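Local coordinates for protein phenol hydroxylase component phN (Pseudomonas stutzeri, PDB 3U52) that probably forms the di-iron hydroxylase subunit of a multicomponent phenol monooxygenase, adding one oxygen atom of O2 to an aromatic ring, at residues 198-203 with 304-309; 268-273 with 293-298; 278-283 with 287-292; 321-326 with 409-414. One frame throughout, in Å; residues are numbered along the deposited sequence.

Contact 2 (268-273 with 293-298) is the hub: its centre lies about 11 Å from that of contact 1, 12 Å from contact 3 and 13 Å from contact 4, and it touches all three, whereas the others are about 19 to 22 Å apart. Helix 291-310 serves contacts 1, 2 and 3, and helix 254-283 serves contacts 2 and 3. Along the chain, contact 3 closes the short connection between those helices, contact 2 encloses it and contact 1 encloses both; contact 4 follows, joining helix 321-327 to the turn at 409-414. Helix 254-283 packs against the iron-binding helix 187-216 and also touches loops of the zinc site, so the contacts link the two metal-bearing parts.

Contact 1 (198-203 with 304-309); sequences FEYVLT and GALFKD. With FE (Fe (III) ion), chain H.
Leu-306 of helix 291-310 meets Tyr-200 and Val-201, consecutive residues in a pi-helical turn of helix 187-216, in an apolar helix-helix contact beside the di-iron helical bundle. The contact is purely apolar, van der Waals packing. Leu-306 CD2 presses to 3.5 Å from Val-201 CG2, tighter than usual for two methyl carbons, while the side chains cross at about a right angle. Against the aromatic partner both leucine methyls arrive at the ring edge, CD1 lying 3.7 Å from Tyr-200 CE1. The CG of Tyr-200 is anti to the backbone N (chi1 -174°), which places its CE1 edge against the leucine methyls. A branched residue suits this place because its fork serves two neighbours at once; an alanine in place of Leu-306 would probably open a gap between the helices and leave the CE1 edge of Tyr-200 freer to shift. Next to Tyr-200, Glu-199 joins Glu-233 and His-236 in binding iron, with Glu-199 OE1 2.1 Å from the metal.

Contact 2 (268-273 with 293-298); sequences RGFRLL and EAWEVY
Phe-270 and Trp-295 join helix 254-283 to helix 291-310, the CA atoms of the two residues being 10.1 Å apart. At this separation two large aromatic side chains suit the place, since each can reach out to meet the other. Their meeting is neither a stack nor an edge-to-face pair: the phenyl ring and the six-membered ring of the indole have centroids 5.5 Å apart and planes inclined at 56°, with Phe-270 CD1 coming to 3.9 Å from Trp-295 CH2. Trp-295 carries its CG opposite the backbone N (chi1 -171°), sending the benzo end of the indole across to its partner.

A leucine adds a lighter apolar contact. Leu-273 CD1 approaches the edge of the indole, 4.4 Å from Trp-295 CZ3, and the same leucine lines a xenon site together with Phe-198 and Gly-269. At Gly-269 the absence of a side chain lets Leu-202 CD1 come to 3.9 Å from its CA.

The polar end of Trp-295 is satisfied elsewhere, its buried NE1 hydrogen-bonding to Asn-325 OD1. Around the pair, helix 321-327 packs Ala-324 on both aromatic rings, helix 187-216 brings Leu-205 to Trp-295 and Phe-198 to Leu-272, and helix 173-184 adds Phe-178 beside Leu-272.

Contact 3 (278-283 with 287-292); sequences MMMDYM and KVMSWS
Asp-281 and Trp-291 are joined where helix 254-283 gives way, through a short connection, to helix 291-310. The packed side of the contact centres on this bond. Trp-291 N donates to Asp-281 OD2 at 2.8 Å with an angle of 148°, meeting the carboxylate on its syn side and 20° out of its plane; the negative charge is likely to be favoured by the amino end of the new helix. Asp-281 OD1 turns to Ser-332, so an alanine here would probably leave both Trp-291 N and the Ser-332 hydroxyl without this acceptor. Met-280 is flexible enough to fit between its neighbours. Its SD lies at the indole edge, 4.0 Å from Trp-291 CE3, a Met-aromatic contact, and the bend at its last torsion (chi3 -76°) turns CE onto Met-289, crowding Met-289 CG at 3.5 Å.

On the side of Lys-287 and Val-288, which are partly exposed, direct side-chain packing gives way to polar bonds and a bridging water. One molecule donates to Met-280 O at 2.7 Å and to Met-289 O, and accepts from Val-288 N. Lys-287 reaches back: its NZ donates a hydrogen bond to Asp-281 O at 2.7 Å, from above the carbonyl plane, and forms a salt bridge with Glu-357.

Ser-290 is the N-cap of helix 291-310: its OG caps Glu-293 N while Glu-293 OE1 accepts from Ser-290 N, the reciprocal pattern of a capping box.

Contact 4 (321-326 with 409-414); sequences QDVAND and TEKDAP
Lys-411 lays its long side chain over one side of helix 321-327, passing Asp-326, Val-323 and Asp-322 in turn. Its CB starts 4.4 Å from Asp-326 OD2. Lys-411 CG, anti to the backbone N (chi1 -168°), draws closer, to 3.9 Å from the same Asp-326 OD2. At the next carbon the neighbour is apolar: Lys-411 CD rests 4.2 Å from Val-323 CG2, methylene against methyl. Lys-411 CE then comes to 3.3 Å from Asp-322 OD2, where the side chains cross at about a right angle. The chain bends at its last torsion (chi4 -52°), and Lys-411 NZ finishes 4.3 Å from Asp-322 OD2, too far for a salt bridge.

A lysine suits this surface because its aliphatic stem can follow the valine while its charge stays at the exposed end. Two aspartates beside that stem probably give the ammonium group a diffuse attraction in place of one fixed bond.

Lys-411 is the second residue of a tight turn. Ala-413 N bonds to Glu-410 O at 3.1 Å, and the backbone angles of Lys-411 and Asp-412 fit a type I beta turn. Glu-410, the first residue of the turn, is tied by a salt bridge to Arg-420 on strand 417-424. The contact is thus a solvent-facing docking of a beta turn on a short helix, on the side of the fold that carries the four-cysteine zinc site, the Val-323 side chain being about 11 Å from the metal.

Contact 1 (198-203 with 304-309)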
loop_
_atom_site.group_PDB
_atom_site.type_symbol
_atom_site.label_atom_id
_atom_site.label_comp_id
_atom_site.label_asym_id
_atom_site.label_seq_id
_atom_site.Cartn_x
_atom_site.Cartn_y
_atom_site.Cartn_z
ATOM N N PHE A 198 0.270 31.775 3.480
ATOM C CA PHE A 198 0.025 30.670 2.557
ATOM C C PHE A 198 -0.417 29.466 3.405
ATOM O O PHE A 198 -1.558 28.986 3.281
ATOM C CB PHE A 198 1.364 30.371 1.861
ATOM C CG PHE A 198 1.293 29.817 0.446
ATOM C CD1 PHE A 198 0.224 30.023 -0.393
ATOM C CD2 PHE A 198 2.408 29.151 -0.079
ATOM C CE1 PHE A 198 0.262 29.478 -1.722
ATOM C CE2 PHE A 198 2.439 28.654 -1.412
ATOM C CZ PHE A 198 1.381 28.804 -2.206
ATOM N N GLU A 199 0.471 29.011 4.300
ATOM C CA GLU A 199 0.294 27.719 5.010
ATOM C C GLU A 199 -0.680 27.726 6.137
ATOM O O GLU A 199 -1.038 26.667 6.608
ATOM C CB GLU A 199 1.601 27.197 5.603
ATOM C CG GLU A 199 2.639 26.836 4.575
ATOM C CD GLU A 199 2.352 25.484 3.946
ATOM O OE1 GLU A 199 3.169 24.564 4.087
ATOM O OE2 GLU A 199 1.287 25.342 3.317
ATOM N N TYR A 200 -1.052 28.891 6.640
ATOM C CA TYR A 200 -1.995 28.937 7.710
ATOM C C TYR A 200 -3.305 29.589 7.275
ATOM O O TYR A 200 -4.363 28.962 7.342
ATOM C CB TYR A 200 -1.407 29.608 8.961
ATOM C CG TYR A 200 -2.360 29.529 10.112
ATOM C CD1 TYR A 200 -3.124 30.612 10.480
ATOM C CD2 TYR A 200 -2.532 28.334 10.802
ATOM C CE1 TYR A 200 -4.062 30.509 11.538
ATOM C CE2 TYR A 200 -3.430 28.219 11.821
ATOM C CZ TYR A 200 -4.197 29.307 12.201
ATOM O OH TYR A 200 -5.094 29.173 13.269
ATOM N N VAL A 201 -3.253 30.833 6.849
ATOM C CA VAL A 201 -4.450 31.541 6.481
ATOM C C VAL A 201 -5.177 30.999 5.214
ATOM O O VAL A 201 -6.402 30.811 5.244
ATOM C CB VAL A 201 -4.206 33.047 6.364
ATOM C CG1 VAL A 201 -5.528 33.774 5.974
ATOM C CG2 VAL A 201 -3.711 33.574 7.706
ATOM N N LEU A 202 -4.432 30.755 4.128
ATOM C CA LEU A 202 -5.029 30.513 2.805
ATOM C C LEU A 202 -4.917 29.060 2.358
ATOM O O LEU A 202 -5.437 28.685 1.306
ATOM C CB LEU A 202 -4.399 31.461 1.768
ATOM C CG LEU A 202 -4.704 32.958 2.036
ATOM C CD1 LEU A 202 -3.926 33.890 1.083
ATOM C CD2 LEU A 202 -6.228 33.263 1.949
ATOM N N THR A 203 -4.246 28.250 3.173
ATOM C CA THR A 203 -3.983 26.823 2.879
ATOM C C THR A 203 -5.176 25.975 2.395
ATOM O O THR A 203 -5.100 25.268 1.388
ATOM C CB THR A 203 -3.264 26.104 4.070
ATOM O OG1 THR A 203 -2.868 24.818 3.616
ATOM C CG2 THR A 203 -4.167 25.959 5.317
ATOM N N GLY A 304 -11.728 35.387 9.633
ATOM C CA GLY A 304 -12.294 36.427 10.507
ATOM C C GLY A 304 -12.017 36.179 11.981
ATOM O O GLY A 304 -11.714 37.107 12.729
ATOM N N ALA A 305 -12.117 34.916 12.390
ATOM C CA ALA A 305 -11.842 34.532 13.768
ATOM C C ALA A 305 -10.338 34.692 14.039
ATOM O O ALA A 305 -9.948 35.250 15.056
ATOM C CB ALA A 305 -12.302 33.115 14.040
ATOM N N LEU A 306 -9.484 34.223 13.136
ATOM C CA LEU A 306 -8.039 34.442 13.313
ATOM C C LEU A 306 -7.680 35.926 13.452
ATOM O O LEU A 306 -6.860 36.281 14.279
ATOM C CB LEU A 306 -7.231 33.836 12.154
ATOM C CG LEU A 306 -5.748 34.293 12.185
ATOM C CD1 LEU A 306 -5.002 33.581 13.311
ATOM C CD2 LEU A 306 -5.124 34.032 10.836
ATOM N N PHE A 307 -8.241 36.782 12.609
ATOM C CA PHE A 307 -7.909 38.211 12.689
ATOM C C PHE A 307 -8.474 38.894 13.929
ATOM O O PHE A 307 -7.886 39.854 14.405
ATOM C CB PHE A 307 -8.163 38.970 11.353
ATOM C CG PHE A 307 -7.047 38.783 10.368
ATOM C CD1 PHE A 307 -7.132 37.845 9.349
ATOM C CD2 PHE A 307 -5.859 39.478 10.524
ATOM C CE1 PHE A 307 -6.038 37.636 8.468
ATOM C CE2 PHE A 307 -4.780 39.259 9.657
ATOM C CZ PHE A 307 -4.862 38.329 8.664
ATOM N N LYS A 308 -9.556 38.352 14.496
ATOM C CA LYS A 308 -10.059 38.803 15.810
ATOM C C LYS A 308 -9.069 38.450 16.928
ATOM O O LYS A 308 -8.824 39.245 17.825
ATOM C CB LYS A 308 -11.439 38.201 16.112
ATOM C CG LYS A 308 -12.422 39.183 16.805
ATOM C CD LYS A 308 -13.890 38.742 16.528
ATOM C CE LYS A 308 -14.929 39.874 16.783
ATOM N NZ LYS A 308 -16.351 39.387 17.035
ATOM N N ASP A 309 -8.493 37.256 16.856
ATOM C CA ASP A 309 -7.386 36.826 17.712
ATOM C C ASP A 309 -6.196 37.814 17.637
ATOM O O ASP A 309 -5.641 38.171 18.666
ATOM C CB ASP A 309 -6.993 35.408 17.265
ATOM C CG ASP A 309 -6.111 34.654 18.258
ATOM O OD1 ASP A 309 -6.614 34.320 19.361
ATOM O OD2 ASP A 309 -4.941 34.299 17.887
HETATM FE FE FE H . 2.682 22.518 3.664
#

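Contact 2 (268-273 with 293-298)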
loop_
_atom_site.group_PDB
_atom_site.type_symbol
_atom_site.label_atom_id
_atom_site.label_comp_id
_atom_site.label_asym_id
_atom_site.label_seq_id
_atom_site.Cartn_x
_atom_site.Cartn_y
_atom_site.Cartn_z
ATOM N N ARG A 268 -1.345 39.302 -2.696
ATOM C CA ARG A 268 -0.674 38.361 -3.604
ATOM C C ARG A 268 -1.236 36.913 -3.551
ATOM O O ARG A 268 -1.366 36.257 -4.586
ATOM C CB ARG A 268 0.853 38.349 -3.344
ATOM C CG ARG A 268 1.547 39.649 -3.837
ATOM C CD ARG A 268 2.958 39.335 -4.489
ATOM N NE ARG A 268 2.789 38.632 -5.761
ATOM C CZ ARG A 268 3.693 38.594 -6.728
ATOM N NH1 ARG A 268 4.854 39.193 -6.570
ATOM N NH2 ARG A 268 3.450 37.928 -7.850
ATOM N N GLY A 269 -1.553 36.437 -2.347
ATOM C CA GLY A 269 -2.123 35.117 -2.167
ATOM C C GLY A 269 -3.514 35.064 -2.787
ATOM O O GLY A 269 -3.859 34.094 -3.474
ATOM N N PHE A 270 -4.300 36.121 -2.605
ATOM C CA PHE A 270 -5.633 36.179 -3.240
ATOM C C PHE A 270 -5.540 36.093 -4.807
ATOM O O PHE A 270 -6.312 35.371 -5.477
ATOM C CB PHE A 270 -6.347 37.489 -2.790
ATOM C CG PHE A 270 -7.592 37.788 -3.557
ATOM C CD1 PHE A 270 -8.627 36.869 -3.617
ATOM C CD2 PHE A 270 -7.734 39.003 -4.213
ATOM C CE1 PHE A 270 -9.823 37.185 -4.331
ATOM C CE2 PHE A 270 -8.904 39.311 -4.913
ATOM C CZ PHE A 270 -9.935 38.392 -4.965
ATOM N N ARG A 271 -4.586 36.829 -5.397
ATOM C CA ARG A 271 -4.403 36.806 -6.851
ATOM C C ARG A 271 -3.924 35.422 -7.287
ATOM O O ARG A 271 -4.384 34.882 -8.288
ATOM C CB ARG A 271 -3.469 37.951 -7.322
ATOM C CG ARG A 271 -4.216 39.306 -7.268
ATOM C CD ARG A 271 -5.370 39.266 -8.280
ATOM N NE ARG A 271 -5.872 40.617 -8.614
ATOM C CZ ARG A 271 -7.145 40.988 -8.573
ATOM N NH1 ARG A 271 -8.106 40.154 -8.174
ATOM N NH2 ARG A 271 -7.464 42.215 -8.913
ATOM N N LEU A 272 -3.015 34.830 -6.527
ATOM C CA LEU A 272 -2.541 33.501 -6.909
ATOM C C LEU A 272 -3.742 32.484 -6.923
ATOM O O LEU A 272 -3.890 31.675 -7.841
ATOM C CB LEU A 272 -1.462 33.067 -5.923
ATOM C CG LEU A 272 -0.934 31.653 -6.110
ATOM C CD1 LEU A 272 -0.414 31.430 -7.571
ATOM C CD2 LEU A 272 0.126 31.439 -5.107
ATOM N N LEU A 273 -4.598 32.564 -5.916
ATOM C CA LEU A 273 -5.741 31.629 -5.756
ATOM C C LEU A 273 -6.870 31.774 -6.782
ATOM O O LEU A 273 -7.734 30.876 -6.929
ATOM C CB LEU A 273 -6.376 31.825 -4.381
ATOM C CG LEU A 273 -5.562 31.311 -3.218
ATOM C CD1 LEU A 273 -6.225 31.847 -1.918
ATOM C CD2 LEU A 273 -5.531 29.769 -3.280
ATOM N N GLU A 293 -18.542 29.694 -2.019
ATOM C CA GLU A 293 -18.727 28.963 -0.762
ATOM C C GLU A 293 -17.402 28.659 -0.060
ATOM O O GLU A 293 -17.343 28.719 1.164
ATOM C CB GLU A 293 -19.460 27.625 -1.007
ATOM C CG GLU A 293 -20.986 27.752 -1.234
ATOM C CD GLU A 293 -21.626 26.510 -1.859
ATOM O OE1 GLU A 293 -20.915 25.670 -2.470
ATOM O OE2 GLU A 293 -22.872 26.368 -1.731
ATOM N N ALA A 294 -16.379 28.226 -0.809
ATOM C CA ALA A 294 -15.042 28.005 -0.250
ATOM C C ALA A 294 -14.435 29.282 0.352
ATOM O O ALA A 294 -13.898 29.261 1.467
ATOM C CB ALA A 294 -14.104 27.413 -1.339
ATOM N N TRP A 295 -14.512 30.399 -0.368
ATOM C CA TRP A 295 -14.026 31.677 0.164
ATOM C C TRP A 295 -14.727 32.079 1.470
ATOM O O TRP A 295 -14.088 32.526 2.449
ATOM C CB TRP A 295 -14.193 32.835 -0.847
ATOM C CG TRP A 295 -13.507 34.067 -0.379
ATOM C CD1 TRP A 295 -14.105 35.196 0.182
ATOM C CD2 TRP A 295 -12.092 34.347 -0.409
ATOM N NE1 TRP A 295 -13.125 36.138 0.502
ATOM C CE2 TRP A 295 -11.899 35.644 0.162
ATOM C CE3 TRP A 295 -10.952 33.623 -0.844
ATOM C CZ2 TRP A 295 -10.616 36.232 0.284
ATOM C CZ3 TRP A 295 -9.665 34.214 -0.685
ATOM C CH2 TRP A 295 -9.523 35.499 -0.131
ATOM N N GLU A 296 -16.049 31.967 1.452
ATOM C CA GLU A 296 -16.871 32.319 2.581
ATOM C C GLU A 296 -16.561 31.501 3.849
ATOM O O GLU A 296 -16.512 32.037 4.971
ATOM C CB GLU A 296 -18.308 32.118 2.148
ATOM C CG GLU A 296 -19.303 32.831 3.018
ATOM C CD GLU A 296 -20.695 32.877 2.370
ATOM O OE1 GLU A 296 -21.676 32.695 3.131
ATOM O OE2 GLU A 296 -20.798 33.060 1.120
ATOM N N VAL A 297 -16.344 30.205 3.693
ATOM C CA VAL A 297 -16.034 29.364 4.835
ATOM C C VAL A 297 -14.582 29.496 5.258
ATOM O O VAL A 297 -14.281 29.729 6.424
ATOM C CB VAL A 297 -16.389 27.887 4.513
ATOM C CG1 VAL A 297 -15.947 26.931 5.666
ATOM C CG2 VAL A 297 -17.894 27.805 4.237
ATOM N N TYR A 298 -13.662 29.359 4.315
ATOM C CA TYR A 298 -12.269 29.257 4.686
ATOM C C TYR A 298 -11.629 30.599 4.965
ATOM O O TYR A 298 -10.742 30.685 5.794
ATOM C CB TYR A 298 -11.472 28.440 3.662
ATOM C CG TYR A 298 -11.990 27.037 3.622
ATOM C CD1 TYR A 298 -12.652 26.555 2.508
ATOM C CD2 TYR A 298 -11.857 26.202 4.731
ATOM C CE1 TYR A 298 -13.152 25.258 2.490
ATOM C CE2 TYR A 298 -12.353 24.918 4.730
ATOM C CZ TYR A 298 -13.000 24.449 3.612
ATOM O OH TYR A 298 -13.499 23.154 3.605
#

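Contact 3 (278-283 with 287-292)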
loop_
_atom_site.group_PDB
_atom_site.type_symbol
_atom_site.label_atom_id
_atom_site.label_comp_id
_atom_site.label_asym_id
_atom_site.label_seq_id
_atom_site.Cartn_x
_atom_site.Cartn_y
_atom_site.Cartn_z
ATOM N N MET A 278 -11.114 29.128 -10.641
ATOM C CA MET A 278 -11.456 28.648 -11.984
ATOM C C MET A 278 -11.457 27.090 -12.076
ATOM O O MET A 278 -12.324 26.478 -12.707
ATOM C CB MET A 278 -10.437 29.245 -12.966
ATOM C CG MET A 278 -10.578 28.756 -14.331
ATOM S SD MET A 278 -9.262 29.437 -15.365
ATOM C CE MET A 278 -7.899 28.327 -14.849
ATOM N N MET A 279 -10.445 26.466 -11.495
ATOM C CA MET A 279 -10.345 24.995 -11.431
ATOM C C MET A 279 -11.573 24.346 -10.820
ATOM O O MET A 279 -12.185 23.418 -11.403
ATOM C CB MET A 279 -9.094 24.646 -10.599
ATOM C CG MET A 279 -8.656 23.184 -10.560
ATOM S SD MET A 279 -9.678 22.095 -9.548
ATOM C CE MET A 279 -9.430 22.352 -7.830
ATOM N N MET A 280 -11.913 24.782 -9.613
ATOM C CA MET A 280 -12.990 24.103 -8.889
ATOM C C MET A 280 -14.388 24.398 -9.486
ATOM O O MET A 280 -15.251 23.514 -9.460
ATOM C CB MET A 280 -12.958 24.381 -7.378
ATOM C CG MET A 280 -13.396 25.775 -6.960
ATOM S SD MET A 280 -13.019 26.093 -5.215
ATOM C CE MET A 280 -14.283 25.180 -4.370
ATOM N N ASP A 281 -14.612 25.601 -10.019
ATOM C CA ASP A 281 -15.933 25.909 -10.578
ATOM C C ASP A 281 -16.122 25.285 -11.953
ATOM O O ASP A 281 -17.254 24.858 -12.276
ATOM C CB ASP A 281 -16.181 27.418 -10.679
ATOM C CG ASP A 281 -16.572 28.040 -9.344
ATOM O OD1 ASP A 281 -16.844 29.238 -9.305
ATOM O OD2 ASP A 281 -16.659 27.328 -8.324
ATOM N N TYR A 282 -15.037 25.220 -12.758
ATOM C CA TYR A 282 -15.136 24.810 -14.188
ATOM C C TYR A 282 -14.438 23.506 -14.598
ATOM O O TYR A 282 -14.948 22.772 -15.465
ATOM C CB TYR A 282 -14.582 25.926 -15.096
ATOM C CG TYR A 282 -15.504 27.116 -15.197
ATOM C CD1 TYR A 282 -15.467 28.156 -14.244
ATOM C CD2 TYR A 282 -16.429 27.195 -16.227
ATOM C CE1 TYR A 282 -16.345 29.236 -14.303
ATOM C CE2 TYR A 282 -17.320 28.283 -16.324
ATOM C CZ TYR A 282 -17.263 29.293 -15.376
ATOM O OH TYR A 282 -18.153 30.329 -15.511
ATOM N N MET A 283 -13.255 23.239 -14.040
ATOM C CA MET A 283 -12.487 22.101 -14.511
ATOM C C MET A 283 -12.903 20.751 -13.901
ATOM O O MET A 283 -12.542 19.703 -14.450
ATOM C CB MET A 283 -10.989 22.322 -14.366
ATOM C CG MET A 283 -10.428 23.527 -15.152
ATOM S SD MET A 283 -8.656 23.383 -14.936
ATOM C CE MET A 283 -7.982 24.251 -16.305
ATOM N N LYS A 287 -18.746 18.574 -9.043
ATOM C CA LYS A 287 -18.430 19.761 -8.260
ATOM C C LYS A 287 -18.385 19.425 -6.777
ATOM O O LYS A 287 -19.180 18.607 -6.303
ATOM C CB LYS A 287 -19.480 20.879 -8.466
ATOM C CG LYS A 287 -19.847 21.227 -9.916
ATOM C CD LYS A 287 -18.663 21.830 -10.746
ATOM C CE LYS A 287 -19.054 21.921 -12.239
ATOM N NZ LYS A 287 -17.843 22.321 -13.093
ATOM N N VAL A 288 -17.473 20.062 -6.054
ATOM C CA VAL A 288 -17.370 19.922 -4.591
ATOM C C VAL A 288 -18.212 21.032 -3.926
ATOM O O VAL A 288 -19.154 20.779 -3.167
ATOM C CB VAL A 288 -15.888 20.023 -4.092
ATOM C CG1 VAL A 288 -15.801 19.745 -2.556
ATOM C CG2 VAL A 288 -15.004 19.051 -4.834
ATOM N N MET A 289 -17.847 22.262 -4.206
ATOM C CA MET A 289 -18.548 23.439 -3.704
ATOM C C MET A 289 -18.118 24.548 -4.652
ATOM O O MET A 289 -17.232 24.319 -5.494
ATOM C CB MET A 289 -18.165 23.775 -2.266
ATOM C CG MET A 289 -16.738 24.262 -2.078
ATOM S SD MET A 289 -16.197 24.337 -0.340
ATOM C CE MET A 289 -14.906 23.093 -0.503
ATOM N N SER A 290 -18.753 25.702 -4.571
ATOM C CA SER A 290 -18.354 26.767 -5.477
ATOM C C SER A 290 -17.186 27.516 -4.860
ATOM O O SER A 290 -16.956 27.417 -3.642
ATOM C CB SER A 290 -19.512 27.728 -5.714
ATOM O OG SER A 290 -19.893 28.362 -4.492
ATOM N N TRP A 291 -16.472 28.308 -5.668
ATOM C CA TRP A 291 -15.429 29.181 -5.118
ATOM C C TRP A 291 -16.031 30.120 -4.087
ATOM O O TRP A 291 -15.459 30.384 -3.023
ATOM C CB TRP A 291 -14.774 30.016 -6.221
ATOM C CG TRP A 291 -13.912 31.125 -5.647
ATOM C CD1 TRP A 291 -14.196 32.436 -5.617
ATOM C CD2 TRP A 291 -12.623 30.970 -5.022
ATOM N NE1 TRP A 291 -13.167 33.140 -5.002
ATOM C CE2 TRP A 291 -12.187 32.253 -4.636
ATOM C CE3 TRP A 291 -11.806 29.865 -4.742
ATOM C CZ2 TRP A 291 -10.950 32.468 -3.998
ATOM C CZ3 TRP A 291 -10.582 30.074 -4.121
ATOM C CH2 TRP A 291 -10.165 31.361 -3.762
ATOM N N SER A 292 -17.215 30.635 -4.377
ATOM C CA SER A 292 -17.838 31.582 -3.476
ATOM C C SER A 292 -18.070 30.938 -2.044
ATOM O O SER A 292 -17.754 31.526 -0.986
ATOM C CB SER A 292 -19.150 32.013 -4.135
ATOM O OG SER A 292 -19.850 32.820 -3.226
HETATM O O HOH W 1 -16.352 22.355 -7.226
#

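Contact 4 (321-326 with 409-414)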
loop_
_atom_site.group_PDB
_atom_site.type_symbol
_atom_site.label_atom_id
_atom_site.label_comp_id
_atom_site.label_asym_id
_atom_site.label_seq_id
_atom_site.Cartn_x
_atom_site.Cartn_y
_atom_site.Cartn_z
ATOM N N GLN A 321 -9.533 43.386 1.930
ATOM C CA GLN A 321 -10.181 42.076 2.038
ATOM C C GLN A 321 -11.636 42.196 1.566
ATOM O O GLN A 321 -12.142 41.253 0.999
ATOM C CB GLN A 321 -10.081 41.448 3.444
ATOM C CG GLN A 321 -10.995 42.076 4.457
ATOM C CD GLN A 321 -11.157 41.274 5.727
ATOM O OE1 GLN A 321 -10.555 40.213 5.921
ATOM N NE2 GLN A 321 -11.976 41.794 6.622
ATOM N N ASP A 322 -12.278 43.370 1.749
ATOM C CA ASP A 322 -13.643 43.619 1.204
ATOM C C ASP A 322 -13.789 43.484 -0.306
ATOM O O ASP A 322 -14.826 43.045 -0.806
ATOM C CB ASP A 322 -14.208 44.998 1.606
ATOM C CG ASP A 322 -13.247 46.209 1.269
ATOM O OD1 ASP A 322 -12.049 46.307 1.781
ATOM O OD2 ASP A 322 -13.739 47.123 0.536
ATOM N N VAL A 323 -12.761 43.925 -1.023
ATOM C CA VAL A 323 -12.730 43.828 -2.471
ATOM C C VAL A 323 -12.684 42.333 -2.829
ATOM O O VAL A 323 -13.349 41.907 -3.766
ATOM C CB VAL A 323 -11.512 44.607 -3.056
ATOM C CG1 VAL A 323 -11.414 44.398 -4.516
ATOM C CG2 VAL A 323 -11.598 46.119 -2.756
ATOM N N ALA A 324 -11.894 41.542 -2.088
ATOM C CA ALA A 324 -11.727 40.106 -2.358
ATOM C C ALA A 324 -13.034 39.355 -2.013
ATOM O O ALA A 324 -13.467 38.430 -2.748
ATOM C CB ALA A 324 -10.549 39.564 -1.551
ATOM N N ASN A 325 -13.662 39.730 -0.893
ATOM C CA ASN A 325 -14.984 39.114 -0.499
ATOM C C ASN A 325 -16.024 39.314 -1.583
ATOM O O ASN A 325 -16.649 38.371 -2.009
ATOM C CB ASN A 325 -15.500 39.643 0.849
ATOM C CG ASN A 325 -14.561 39.314 1.975
ATOM O OD1 ASN A 325 -13.634 38.495 1.808
ATOM N ND2 ASN A 325 -14.768 39.943 3.134
ATOM N N ASP A 326 -16.131 40.543 -2.084
ATOM C CA ASP A 326 -16.981 40.858 -3.219
ATOM C C ASP A 326 -16.603 40.176 -4.572
ATOM O O ASP A 326 -17.485 39.820 -5.330
ATOM C CB ASP A 326 -17.022 42.374 -3.427
ATOM C CG ASP A 326 -18.031 42.768 -4.491
ATOM O OD1 ASP A 326 -19.242 42.789 -4.162
ATOM O OD2 ASP A 326 -17.622 43.038 -5.664
ATOM N N THR A 409 -12.557 43.395 -12.511
ATOM C CA THR A 409 -13.456 44.572 -12.539
ATOM C C THR A 409 -13.674 45.282 -11.201
ATOM O O THR A 409 -13.390 44.746 -10.118
ATOM C CB THR A 409 -14.796 44.182 -13.173
ATOM O OG1 THR A 409 -15.353 43.045 -12.476
ATOM C CG2 THR A 409 -14.600 43.801 -14.627
ATOM N N GLU A 410 -14.163 46.518 -11.273
ATOM C CA GLU A 410 -14.339 47.360 -10.114
ATOM C C GLU A 410 -15.437 46.725 -9.240
ATOM O O GLU A 410 -16.391 46.116 -9.736
ATOM C CB GLU A 410 -14.766 48.794 -10.544
ATOM C CG GLU A 410 -13.786 49.534 -11.413
ATOM C CD GLU A 410 -12.658 50.159 -10.599
ATOM O OE1 GLU A 410 -12.604 49.930 -9.385
ATOM O OE2 GLU A 410 -11.842 50.923 -11.164
ATOM N N LYS A 411 -15.223 46.847 -7.944
ATOM C CA LYS A 411 -16.112 46.407 -6.899
ATOM C C LYS A 411 -17.502 46.956 -7.152
ATOM O O LYS A 411 -18.449 46.202 -7.064
ATOM C CB LYS A 411 -15.563 46.942 -5.589
ATOM C CG LYS A 411 -16.160 46.392 -4.330
ATOM C CD LYS A 411 -15.592 47.206 -3.170
ATOM C CE LYS A 411 -15.919 46.552 -1.822
ATOM N NZ LYS A 411 -17.380 46.230 -1.616
ATOM N N ASP A 412 -17.608 48.248 -7.466
ATOM C CA ASP A 412 -18.916 48.910 -7.703
ATOM C C ASP A 412 -19.489 48.743 -9.136
ATOM O O ASP A 412 -20.666 49.083 -9.399
ATOM C CB ASP A 412 -18.797 50.413 -7.372
ATOM C CG ASP A 412 -17.880 51.189 -8.379
ATOM O OD1 ASP A 412 -17.902 52.462 -8.410
ATOM O OD2 ASP A 412 -17.121 50.536 -9.130
ATOM N N ALA A 413 -18.674 48.208 -10.059
ATOM C CA ALA A 413 -19.026 48.208 -11.477
ATOM C C ALA A 413 -18.382 47.044 -12.242
ATOM O O ALA A 413 -17.334 47.234 -12.868
ATOM C CB ALA A 413 -18.597 49.530 -12.105
ATOM N N PRO A 414 -19.037 45.869 -12.251
ATOM C CA PRO A 414 -18.517 44.555 -12.697
ATOM C C PRO A 414 -18.195 44.453 -14.194
ATOM O O PRO A 414 -17.641 43.462 -14.639
ATOM C CB PRO A 414 -19.664 43.581 -12.350
ATOM C CG PRO A 414 -20.483 44.286 -11.349
ATOM C CD PRO A 414 -20.419 45.745 -11.763
#